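Side-chain contacts in possible HxlR family transcriptional factor (Thermoplasma volcanium, PDB 3DF8), which probably binds DNA and regulates transcription as a member of the HxlR helix-turn-helix family: residues Y28-I33 / N94-L99; Q43-I48 / I55-L60; K65-I68 / L72-R75; E74-S77 / T81-A84. All blocks are in the same frame, centred on the assembly; numbering follows the deposited sequence.

Contact 1 (Y28-I33 / N94-L99); sequences YTMLII and NSLMPL
Met30 and Leu96 mark the closest approach of the two backbones, with CA of Met30 7.6 Å from CA of Leu96. The first lies in the opening turns of helix 29-36; the second belongs to the long helix 87-108, which is kinked where Pro98, lacking an N-H, cannot bond to the preceding turn. Leu96 does nearly all the reaching. Its CG stands anti to the backbone N (chi1 -154°), which carries both methyls across to helix 29-36, at about a right angle to the Met30 side chain. CD1 rests against the selenium of Met30, a selenomethionine here, at 3.5 Å from SE. CD2 turns to the helix surface itself, 3.6 Å from the carbonyl O of Met30 and 3.9 Å from CG2 of Ile33. CD1 and CD2 thus both lie on Met30, and CD2 reaches Ile33 as well. Leu24 of helix 21-25 packs on Met30 and Ile33, while Leu99 of the second subunit touches Leu96 and Leu21 of that subunit touches Met30, so the winged-helix core here meets the dimer interface. With only an alanine at Leu96, a gap is likely to open between the helices, and Met30 and Ile33 would lose their shared partner. All three side chains are buried and apolar, which implies that shape and exclusion of water, rather than directed bonds, hold helix 87-108 here.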
loop_
_atom_site.group_PDB
_atom_site.type_symbol
_atom_site.label_atom_id
_atom_site.label_comp_id
_atom_site.label_asym_id
_atom_site.label_seq_id
_atom_site.Cartn_x
_atom_site.Cartn_y
_atom_site.Cartn_z
ATOM N N TYR A 28 -0.510 6.816 -6.765
ATOM C CA TYR A 28 -1.631 7.683 -6.359
ATOM C C TYR A 28 -2.859 7.010 -5.757
ATOM O O TYR A 28 -3.689 7.683 -5.171
ATOM C CB TYR A 28 -2.066 8.625 -7.491
ATOM C CG TYR A 28 -0.962 9.545 -7.988
ATOM C CD1 TYR A 28 -0.454 9.404 -9.279
ATOM C CD2 TYR A 28 -0.456 10.578 -7.180
ATOM C CE1 TYR A 28 0.538 10.245 -9.737
ATOM C CE2 TYR A 28 0.534 11.418 -7.644
ATOM C CZ TYR A 28 1.022 11.248 -8.920
ATOM O OH TYR A 28 1.997 12.088 -9.407
ATOM N N THR A 29 -3.004 5.699 -5.918
ATOM C CA THR A 29 -4.300 5.076 -5.540
ATOM C C THR A 29 -4.567 5.240 -4.063
ATOM O O THR A 29 -5.678 5.607 -3.667
ATOM C CB THR A 29 -4.388 3.599 -5.968
ATOM O OG1 THR A 29 -4.174 3.501 -7.388
ATOM C CG2 THR A 29 -5.799 2.999 -5.619
HETATM N N MSE A 30 -3.541 4.999 -3.246
HETATM C CA MSE A 30 -3.719 5.117 -1.787
HETATM C C MSE A 30 -3.987 6.571 -1.420
HETATM O O MSE A 30 -4.813 6.874 -0.535
HETATM C CB MSE A 30 -2.522 4.543 -1.026
HETATM C CG MSE A 30 -2.444 3.035 -1.135
HETATM SE SE MSE A 30 -0.924 2.291 -0.142
HETATM C CE MSE A 30 0.315 2.203 -1.671
ATOM N N LEU A 31 -3.324 7.483 -2.114
ATOM C CA LEU A 31 -3.561 8.917 -1.864
ATOM C C LEU A 31 -4.981 9.322 -2.282
ATOM O O LEU A 31 -5.590 10.156 -1.594
ATOM C CB LEU A 31 -2.545 9.761 -2.579
ATOM C CG LEU A 31 -1.117 9.689 -2.007
ATOM C CD1 LEU A 31 -0.173 10.463 -2.959
ATOM C CD2 LEU A 31 -1.073 10.136 -0.546
ATOM N N ILE A 32 -5.487 8.787 -3.399
ATOM C CA ILE A 32 -6.881 9.097 -3.829
ATOM C C ILE A 32 -7.870 8.607 -2.742
ATOM O O ILE A 32 -8.770 9.356 -2.310
ATOM C CB ILE A 32 -7.195 8.486 -5.188
ATOM C CG1 ILE A 32 -6.368 9.214 -6.282
ATOM C CG2 ILE A 32 -8.705 8.582 -5.461
ATOM C CD1 ILE A 32 -6.227 8.463 -7.668
ATOM N N ILE A 33 -7.733 7.352 -2.327
ATOM C CA ILE A 33 -8.567 6.826 -1.228
ATOM C C ILE A 33 -8.482 7.695 0.015
ATOM O O ILE A 33 -9.487 7.988 0.635
ATOM C CB ILE A 33 -8.228 5.342 -0.906
ATOM C CG1 ILE A 33 -8.563 4.481 -2.148
ATOM C CG2 ILE A 33 -8.877 4.856 0.428
ATOM C CD1 ILE A 33 -8.029 3.022 -2.094
ATOM N N ASN A 94 -9.653 3.144 6.327
ATOM C CA ASN A 94 -9.463 2.902 7.777
ATOM C C ASN A 94 -8.176 2.093 8.043
ATOM O O ASN A 94 -7.424 2.419 8.954
ATOM C CB ASN A 94 -10.671 2.193 8.421
ATOM C CG ASN A 94 -11.863 3.117 8.595
ATOM O OD1 ASN A 94 -11.731 4.347 8.508
ATOM N ND2 ASN A 94 -13.045 2.530 8.820
ATOM N N SER A 95 -7.929 1.055 7.247
ATOM C CA SER A 95 -6.698 0.267 7.403
ATOM C C SER A 95 -5.471 0.946 6.827
ATOM O O SER A 95 -4.352 0.645 7.222
ATOM C CB SER A 95 -6.851 -1.133 6.815
ATOM O OG SER A 95 -8.046 -1.722 7.256
ATOM N N LEU A 96 -5.672 1.881 5.903
ATOM C CA LEU A 96 -4.583 2.575 5.277
ATOM C C LEU A 96 -3.944 3.623 6.160
ATOM O O LEU A 96 -2.725 3.793 6.097
ATOM C CB LEU A 96 -5.101 3.251 4.001
ATOM C CG LEU A 96 -4.273 3.599 2.800
ATOM C CD1 LEU A 96 -3.315 2.424 2.421
ATOM C CD2 LEU A 96 -5.241 3.967 1.623
HETATM N N MSE A 97 -4.740 4.329 6.977
HETATM C CA MSE A 97 -4.217 5.525 7.670
HETATM C C MSE A 97 -3.032 5.230 8.611
HETATM O O MSE A 97 -2.072 5.986 8.603
HETATM C CB MSE A 97 -5.323 6.342 8.340
HETATM C CG MSE A 97 -6.381 6.898 7.369
HETATM SE SE MSE A 97 -5.735 7.536 5.599
HETATM C CE MSE A 97 -4.792 9.040 6.228
ATOM N N PRO A 98 -3.078 4.139 9.405
ATOM C CA PRO A 98 -1.882 3.897 10.232
ATOM C C PRO A 98 -0.607 3.642 9.429
ATOM O O PRO A 98 0.501 4.049 9.857
ATOM C CB PRO A 98 -2.291 2.688 11.098
ATOM C CG PRO A 98 -3.826 2.710 11.103
ATOM C CD PRO A 98 -4.129 3.136 9.666
ATOM N N LEU A 99 -0.753 3.031 8.253
ATOM C CA LEU A 99 0.371 2.779 7.365
ATOM C C LEU A 99 0.913 4.108 6.841
ATOM O O LEU A 99 2.133 4.359 6.925
ATOM C CB LEU A 99 -0.054 1.894 6.209
ATOM C CG LEU A 99 1.038 1.626 5.200
ATOM C CD1 LEU A 99 2.252 0.858 5.810
ATOM C CD2 LEU A 99 0.406 0.884 4.056
#

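Contact 2 (Q43-I48 / I55-L60); sequences QNFNDI and ISSTIL
Just ahead of Phe45, OD1 of Asn44 accepts from N of Asp47 at 2.8 Å, the donor standing nearly along the C=O axis (174°). In return N of Asn44 donates a hydrogen bond to OD2 of Asp47 at 2.9 Å, completing a capping box at the start of helix 45-50, the first helix of the helix-turn-helix. The second, helix 57-69, is probably the recognition helix by analogy with winged-helix proteins, and it too has a side-chain cap: OG of Ser56 accepts from N of Ile59 at 3.0 Å. Short polar residues suit both places because they can curl back onto N-H groups that no earlier turn serves. Between the helices the joint is apolar. A chi1 of -172° swings the Phe45 ring away from its own N to meet Leu60, which approaches from the opposite direction; CD2 of Leu60 lies over one face of the ring, 3.8 Å from its centroid, in a CH-pi contact. CD1 of Leu60 meets CG2 of Ile48 at 3.7 Å, the two side chains crossing at about a right angle, so one leucine fills the angle between a ring and a beta-branched neighbour. Ile48 also packs on Val35 and Leu36 of helix 29-36. Ser57 sits beside Phe45 at the more open side, its hydroxyl bonded to Arg49. The ring's edge faces the backbone here: CZ of Phe45 is 3.5 Å from O of Ser57, close to the ring plane.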
loop_
_atom_site.group_PDB
_atom_site.type_symbol
_atom_site.label_atom_id
_atom_site.label_comp_id
_atom_site.label_asym_id
_atom_site.label_seq_id
_atom_site.Cartn_x
_atom_site.Cartn_y
_atom_site.Cartn_z
ATOM N N GLN A 43 -16.564 15.592 -2.812
ATOM C CA GLN A 43 -15.596 16.402 -3.577
ATOM C C GLN A 43 -15.799 16.235 -5.060
ATOM O O GLN A 43 -16.099 15.135 -5.508
ATOM C CB GLN A 43 -14.189 15.940 -3.220
ATOM C CG GLN A 43 -14.026 15.868 -1.696
ATOM C CD GLN A 43 -12.690 15.267 -1.257
ATOM O OE1 GLN A 43 -11.677 15.394 -1.948
ATOM N NE2 GLN A 43 -12.685 14.640 -0.097
ATOM N N ASN A 44 -15.585 17.313 -5.815
ATOM C CA ASN A 44 -15.589 17.226 -7.272
ATOM C C ASN A 44 -14.195 16.862 -7.745
ATOM O O ASN A 44 -13.273 16.719 -6.915
ATOM C CB ASN A 44 -16.127 18.517 -7.905
ATOM C CG ASN A 44 -15.278 19.756 -7.595
ATOM O OD1 ASN A 44 -14.060 19.692 -7.416
ATOM N ND2 ASN A 44 -15.941 20.896 -7.518
ATOM N N PHE A 45 -14.032 16.704 -9.060
ATOM C CA PHE A 45 -12.792 16.180 -9.616
ATOM C C PHE A 45 -11.639 17.128 -9.383
ATOM O O PHE A 45 -10.533 16.683 -9.014
ATOM C CB PHE A 45 -13.001 15.936 -11.080
ATOM C CG PHE A 45 -11.885 15.229 -11.755
ATOM C CD1 PHE A 45 -11.907 13.842 -11.906
ATOM C CD2 PHE A 45 -10.843 15.971 -12.344
ATOM C CE1 PHE A 45 -10.873 13.182 -12.598
ATOM C CE2 PHE A 45 -9.816 15.331 -13.055
ATOM C CZ PHE A 45 -9.834 13.933 -13.168
ATOM N N ASN A 46 -11.909 18.423 -9.529
ATOM C CA ASN A 46 -10.868 19.434 -9.272
ATOM C C ASN A 46 -10.411 19.454 -7.828
ATOM O O ASN A 46 -9.224 19.627 -7.562
ATOM C CB ASN A 46 -11.297 20.852 -9.666
ATOM C CG ASN A 46 -10.174 21.851 -9.494
ATOM O OD1 ASN A 46 -9.197 21.821 -10.235
ATOM N ND2 ASN A 46 -10.307 22.752 -8.521
ATOM N N ASP A 47 -11.353 19.275 -6.896
ATOM C CA ASP A 47 -11.054 19.246 -5.438
ATOM C C ASP A 47 -10.025 18.135 -5.145
ATOM O O ASP A 47 -9.052 18.321 -4.397
ATOM C CB ASP A 47 -12.294 18.883 -4.592
ATOM C CG ASP A 47 -13.345 19.988 -4.505
ATOM O OD1 ASP A 47 -12.976 21.205 -4.578
ATOM O OD2 ASP A 47 -14.554 19.610 -4.311
ATOM N N ILE A 48 -10.306 16.967 -5.710
ATOM C CA ILE A 48 -9.473 15.773 -5.532
ATOM C C ILE A 48 -8.097 16.001 -6.147
ATOM O O ILE A 48 -7.074 15.817 -5.486
ATOM C CB ILE A 48 -10.118 14.523 -6.150
ATOM C CG1 ILE A 48 -11.446 14.216 -5.462
ATOM C CG2 ILE A 48 -9.219 13.318 -5.987
ATOM C CD1 ILE A 48 -12.387 13.303 -6.350
ATOM N N ILE A 55 -0.594 15.002 -9.509
ATOM C CA ILE A 55 -1.398 14.018 -10.242
ATOM C C ILE A 55 -2.004 14.647 -11.522
ATOM O O ILE A 55 -2.507 15.763 -11.475
ATOM C CB ILE A 55 -2.533 13.393 -9.345
ATOM C CG1 ILE A 55 -3.036 12.083 -9.967
ATOM C CG2 ILE A 55 -3.673 14.396 -9.083
ATOM C CD1 ILE A 55 -3.979 11.204 -9.084
ATOM N N SER A 56 -1.944 13.941 -12.653
ATOM C CA SER A 56 -2.577 14.432 -13.890
ATOM C C SER A 56 -4.067 14.097 -13.909
ATOM O O SER A 56 -4.521 13.179 -13.212
ATOM C CB SER A 56 -1.917 13.823 -15.128
ATOM O OG SER A 56 -2.153 12.424 -15.132
ATOM N N SER A 57 -4.832 14.865 -14.689
ATOM C CA SER A 57 -6.255 14.548 -14.865
ATOM C C SER A 57 -6.406 13.138 -15.419
ATOM O O SER A 57 -7.290 12.408 -15.003
ATOM C CB SER A 57 -6.940 15.528 -15.806
ATOM O OG SER A 57 -6.983 16.809 -15.225
ATOM N N THR A 58 -5.560 12.776 -16.385
ATOM C CA THR A 58 -5.647 11.449 -17.001
ATOM C C THR A 58 -5.477 10.331 -15.963
ATOM O O THR A 58 -6.270 9.401 -15.933
ATOM C CB THR A 58 -4.674 11.269 -18.198
ATOM O OG1 THR A 58 -5.062 12.141 -19.280
ATOM C CG2 THR A 58 -4.676 9.798 -18.702
ATOM N N ILE A 59 -4.428 10.409 -15.152
ATOM C CA ILE A 59 -4.182 9.369 -14.143
ATOM C C ILE A 59 -5.307 9.374 -13.111
ATOM O O ILE A 59 -5.793 8.310 -12.686
ATOM C CB ILE A 59 -2.770 9.527 -13.472
ATOM C CG1 ILE A 59 -1.672 9.359 -14.543
ATOM C CG2 ILE A 59 -2.626 8.591 -12.205
ATOM C CD1 ILE A 59 -1.685 8.033 -15.237
ATOM N N LEU A 60 -5.737 10.564 -12.689
ATOM C CA LEU A 60 -6.810 10.621 -11.692
ATOM C C LEU A 60 -8.081 9.970 -12.219
ATOM O O LEU A 60 -8.738 9.212 -11.498
ATOM C CB LEU A 60 -7.089 12.036 -11.204
ATOM C CG LEU A 60 -8.214 12.225 -10.158
ATOM C CD1 LEU A 60 -8.005 11.401 -8.903
ATOM C CD2 LEU A 60 -8.361 13.706 -9.797
#

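Contact 3 (K65-I68 / L72-R75); sequences KDLI and LVER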
loop_
_atom_site.group_PDB
_atom_site.type_symbol
_atom_site.label_atom_id
_atom_site.label_comp_id
_atom_site.label_asym_id
_atom_site.label_seq_id
_atom_site.Cartn_x
_atom_site.Cartn_y
_atom_site.Cartn_z
ATOM N N LYS A 65 -11.848 5.419 -12.228
ATOM C CA LYS A 65 -12.641 4.393 -12.919
ATOM C C LYS A 65 -12.346 3.016 -12.301
ATOM O O LYS A 65 -13.272 2.216 -12.090
ATOM C CB LYS A 65 -12.307 4.371 -14.393
ATOM C CG LYS A 65 -12.983 3.244 -15.125
ATOM C CD LYS A 65 -12.515 3.163 -16.551
ATOM C CE LYS A 65 -12.938 1.819 -17.135
ATOM N NZ LYS A 65 -14.411 1.661 -16.978
ATOM N N ASP A 66 -11.071 2.747 -12.008
ATOM C CA ASP A 66 -10.705 1.410 -11.539
ATOM C C ASP A 66 -11.293 1.279 -10.142
ATOM O O ASP A 66 -11.720 0.188 -9.745
ATOM C CB ASP A 66 -9.186 1.216 -11.464
ATOM C CG ASP A 66 -8.528 1.089 -12.817
ATOM O OD1 ASP A 66 -9.214 0.738 -13.807
ATOM O OD2 ASP A 66 -7.290 1.322 -12.834
ATOM N N LEU A 67 -11.265 2.388 -9.400
ATOM C CA LEU A 67 -11.819 2.368 -8.039
ATOM C C LEU A 67 -13.336 2.168 -8.003
ATOM O O LEU A 67 -13.862 1.490 -7.108
ATOM C CB LEU A 67 -11.413 3.618 -7.230
ATOM C CG LEU A 67 -9.960 3.656 -6.760
ATOM C CD1 LEU A 67 -9.564 5.141 -6.396
ATOM C CD2 LEU A 67 -9.602 2.701 -5.643
ATOM N N ILE A 68 -14.030 2.788 -8.951
ATOM C CA ILE A 68 -15.485 2.585 -9.118
ATOM C C ILE A 68 -15.745 1.112 -9.501
ATOM O O ILE A 68 -16.599 0.440 -8.918
ATOM C CB ILE A 68 -16.034 3.538 -10.183
ATOM C CG1 ILE A 68 -15.986 4.986 -9.679
ATOM C CG2 ILE A 68 -17.483 3.120 -10.583
ATOM C CD1 ILE A 68 -16.314 6.032 -10.783
ATOM N N LEU A 72 -14.978 0.512 -4.559
ATOM C CA LEU A 72 -14.431 1.325 -3.465
ATOM C C LEU A 72 -14.845 2.800 -3.528
ATOM O O LEU A 72 -14.760 3.492 -2.508
ATOM C CB LEU A 72 -12.866 1.235 -3.439
ATOM C CG LEU A 72 -12.385 -0.240 -3.328
ATOM C CD1 LEU A 72 -10.897 -0.217 -3.257
ATOM C CD2 LEU A 72 -12.963 -0.916 -2.072
ATOM N N VAL A 73 -15.216 3.282 -4.718
ATOM C CA VAL A 73 -15.605 4.714 -4.935
ATOM C C VAL A 73 -16.891 4.742 -5.762
ATOM O O VAL A 73 -17.156 3.833 -6.539
ATOM C CB VAL A 73 -14.463 5.431 -5.661
ATOM C CG1 VAL A 73 -14.862 6.838 -6.215
ATOM C CG2 VAL A 73 -13.266 5.559 -4.716
ATOM N N GLU A 74 -17.716 5.767 -5.546
ATOM C CA GLU A 74 -18.853 5.990 -6.438
ATOM C C GLU A 74 -18.886 7.452 -6.858
ATOM O O GLU A 74 -18.421 8.357 -6.103
ATOM C CB GLU A 74 -20.166 5.559 -5.771
ATOM C CG GLU A 74 -20.323 6.043 -4.354
ATOM C CD GLU A 74 -21.094 7.352 -4.226
ATOM O OE1 GLU A 74 -21.399 7.720 -3.074
ATOM O OE2 GLU A 74 -21.405 7.992 -5.269
ATOM N N ARG A 75 -19.392 7.670 -8.081
ATOM C CA ARG A 75 -19.592 9.018 -8.642
ATOM C C ARG A 75 -21.085 9.369 -8.527
ATOM O O ARG A 75 -21.941 8.541 -8.846
ATOM C CB ARG A 75 -19.149 9.048 -10.112
ATOM C CG ARG A 75 -19.452 10.369 -10.854
ATOM C CD ARG A 75 -19.267 10.230 -12.426
ATOM N NE ARG A 75 -17.891 9.942 -12.682
ATOM C CZ ARG A 75 -17.436 8.763 -13.088
ATOM N NH1 ARG A 75 -16.124 8.600 -13.254
ATOM N NH2 ARG A 75 -18.287 7.757 -13.292
#
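The carbonyl O of Leu67 accepts two backbone N-H groups at the turn where helix 57-69 gives way to the first strand of the winged-helix hairpin. N of Leu72 comes nearly straight at it, at 2.9 Å; N of Val73, at 3.3 Å, stands well above the carbonyl plane, a poorer arrangement. The two N-H groups leading into the strand are thereby satisfied by the helix just left. On the strand, O of Val73 receives the CA-H of Ile68, with CA to O 3.3 Å. Glu74 takes its charge elsewhere, OE2 forming a salt bridge with Arg42, and NE of Arg75 has a weak hydrogen bond to OH of Tyr83. Beneath the polar pairs, CB of Leu67 packs on CG2 of Val73 at 3.7 Å; Leu67 also packs on Thr29, Ile32 and Ile33 of helix 29-36, and Leu72 on Lys88 and Val92 of helix 87-108. Ile68 is placed nearer the surface: CG1, anti to the carbonyl carbon (chi1 -69°), lays CD1 over one face of the Arg75 guanidinium. A serine in place of Ile68 would probably uncover that face, letting the group turn more freely. CD1 of Ile68 lies 3.6 Å from both NH1 and NH2 of Arg75.

Contact 4 (E74-S77 / T81-A84); sequences ERRS and TTYA
The Arg75 chain starts out opposite its backbone N (chi1 174°) and bends at chi3 (-64°), which brings NE round to Tyr83, while Tyr83 itself has CG anti to the carbonyl carbon and lies alongside, pointing the same way. The guanidinium and ring planes stand 85° apart, and the phenol OH meets the guanidinium at its edge. NE of Arg75 donates to OH of Tyr83 in a straight but weak bond of 3.5 Å. Thr81, on the same face of the sheet as Arg75 and Tyr83, slants across the arginine, its CG2 lying 3.5 Å from CG of Arg75. A tyrosine serves well here because its ring can pack inward on Phe45, Ile48 and Ile64 while its hydroxyl meets an exposed arginine. These strands form the antiparallel beta hairpin that is the wing of the winged-helix fold. Arg75 with Tyr83 and Ser77 with Thr81 are non-hydrogen-bonded pairs; Glu74 with Ala84 and Arg76 with Thr82 are hydrogen-bonded pairs, N of Arg76 giving to O of Thr82 at 2.8 Å. On the face bearing Glu74, Arg76, Thr82 and Ala84, CB of Ala84 is small enough to let OE1 of Glu74 come within 3.8 Å. Arg42 packs under this face, in a salt bridge with Glu74 and bonded through NE to OG1 of Thr82. Further towards the tip a water bridges the strands, 2.7 Å from OG1 of Thr82 and accepting from NH1 of Arg76 at 3.0 Å, in the plane of the guanidinium.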
loop_
_atom_site.group_PDB
_atom_site.type_symbol
_atom_site.label_atom_id
_atom_site.label_comp_id
_atom_site.label_asym_id
_atom_site.label_seq_id
_atom_site.Cartn_x
_atom_site.Cartn_y
_atom_site.Cartn_z
ATOM N N GLU A 74 -17.716 5.767 -5.546
ATOM C CA GLU A 74 -18.853 5.990 -6.438
ATOM C C GLU A 74 -18.886 7.452 -6.858
ATOM O O GLU A 74 -18.421 8.357 -6.103
ATOM C CB GLU A 74 -20.166 5.559 -5.771
ATOM C CG GLU A 74 -20.323 6.043 -4.354
ATOM C CD GLU A 74 -21.094 7.352 -4.226
ATOM O OE1 GLU A 74 -21.399 7.720 -3.074
ATOM O OE2 GLU A 74 -21.405 7.992 -5.269
ATOM N N ARG A 75 -19.392 7.670 -8.081
ATOM C CA ARG A 75 -19.592 9.018 -8.642
ATOM C C ARG A 75 -21.085 9.369 -8.527
ATOM O O ARG A 75 -21.941 8.541 -8.846
ATOM C CB ARG A 75 -19.149 9.048 -10.112
ATOM C CG ARG A 75 -19.452 10.369 -10.854
ATOM C CD ARG A 75 -19.267 10.230 -12.426
ATOM N NE ARG A 75 -17.891 9.942 -12.682
ATOM C CZ ARG A 75 -17.436 8.763 -13.088
ATOM N NH1 ARG A 75 -16.124 8.600 -13.254
ATOM N NH2 ARG A 75 -18.287 7.757 -13.292
ATOM N N ARG A 76 -21.384 10.571 -8.027
ATOM C CA ARG A 76 -22.751 11.057 -8.092
ATOM C C ARG A 76 -22.857 12.122 -9.162
ATOM O O ARG A 76 -22.160 13.109 -9.051
ATOM C CB ARG A 76 -23.121 11.699 -6.756
ATOM C CG ARG A 76 -24.572 12.164 -6.692
ATOM C CD ARG A 76 -24.853 12.888 -5.365
ATOM N NE ARG A 76 -26.239 13.339 -5.267
ATOM C CZ ARG A 76 -26.683 14.515 -5.721
ATOM N NH1 ARG A 76 -25.835 15.383 -6.279
ATOM N NH2 ARG A 76 -27.974 14.839 -5.606
ATOM N N SER A 77 -23.732 11.957 -10.153
ATOM C CA SER A 77 -23.955 12.994 -11.133
ATOM C C SER A 77 -25.235 13.706 -10.749
ATOM O O SER A 77 -26.336 13.142 -10.876
ATOM C CB SER A 77 -24.121 12.443 -12.568
ATOM O OG SER A 77 -23.071 11.577 -12.950
ATOM N N THR A 81 -20.924 17.080 -10.273
ATOM C CA THR A 81 -20.464 15.692 -10.204
ATOM C C THR A 81 -19.453 15.580 -9.081
ATOM O O THR A 81 -18.458 16.339 -9.031
ATOM C CB THR A 81 -19.803 15.273 -11.517
ATOM O OG1 THR A 81 -20.784 15.373 -12.556
ATOM C CG2 THR A 81 -19.324 13.825 -11.446
ATOM N N THR A 82 -19.709 14.650 -8.168
ATOM C CA THR A 82 -18.866 14.494 -6.984
ATOM C C THR A 82 -18.572 13.010 -6.744
ATOM O O THR A 82 -19.239 12.157 -7.332
ATOM C CB THR A 82 -19.535 15.087 -5.724
ATOM O OG1 THR A 82 -20.793 14.448 -5.521
ATOM C CG2 THR A 82 -19.726 16.619 -5.866
ATOM N N TYR A 83 -17.605 12.737 -5.862
ATOM C CA TYR A 83 -17.085 11.393 -5.636
ATOM C C TYR A 83 -17.010 11.173 -4.121
ATOM O O TYR A 83 -16.799 12.101 -3.337
ATOM C CB TYR A 83 -15.682 11.269 -6.283
ATOM C CG TYR A 83 -15.647 11.596 -7.798
ATOM C CD1 TYR A 83 -15.699 10.575 -8.746
ATOM C CD2 TYR A 83 -15.605 12.920 -8.262
ATOM C CE1 TYR A 83 -15.694 10.878 -10.154
ATOM C CE2 TYR A 83 -15.606 13.223 -9.653
ATOM C CZ TYR A 83 -15.659 12.191 -10.562
ATOM O OH TYR A 83 -15.666 12.515 -11.907
ATOM N N ALA A 84 -17.178 9.922 -3.732
ATOM C CA ALA A 84 -17.104 9.551 -2.343
ATOM C C ALA A 84 -16.692 8.088 -2.262
ATOM O O ALA A 84 -16.915 7.291 -3.181
ATOM C CB ALA A 84 -18.475 9.731 -1.654
HETATM O O HOH W 1 -22.880 15.475 -6.926
#

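In the fold
All four contacts lie within one winged-helix unit, and contacts 2, 3 and 4 fall in the chain loop that contact 1 closes. Helix 29-36 ties the first three together: Ile32 CD1 is 3.6 Å from Leu60 CD1 of contact 2, and Ile32 CG2 is 3.7 Å from Leu67 CD1 of contact 3. Contacts 3 and 4 share Glu74 and Arg75, their centres about 9 Å apart. The wing meets the segment leading into helix 45-50 where Gln43 O lies 2.9 Å from Tyr83 N, a probable hydrogen bond. Contact 4 remains about 8 Å from contact 1 at the nearest atoms. A bound acetate, probably from the crystallisation liquor, lies about 6 Å from the Met30 side chain.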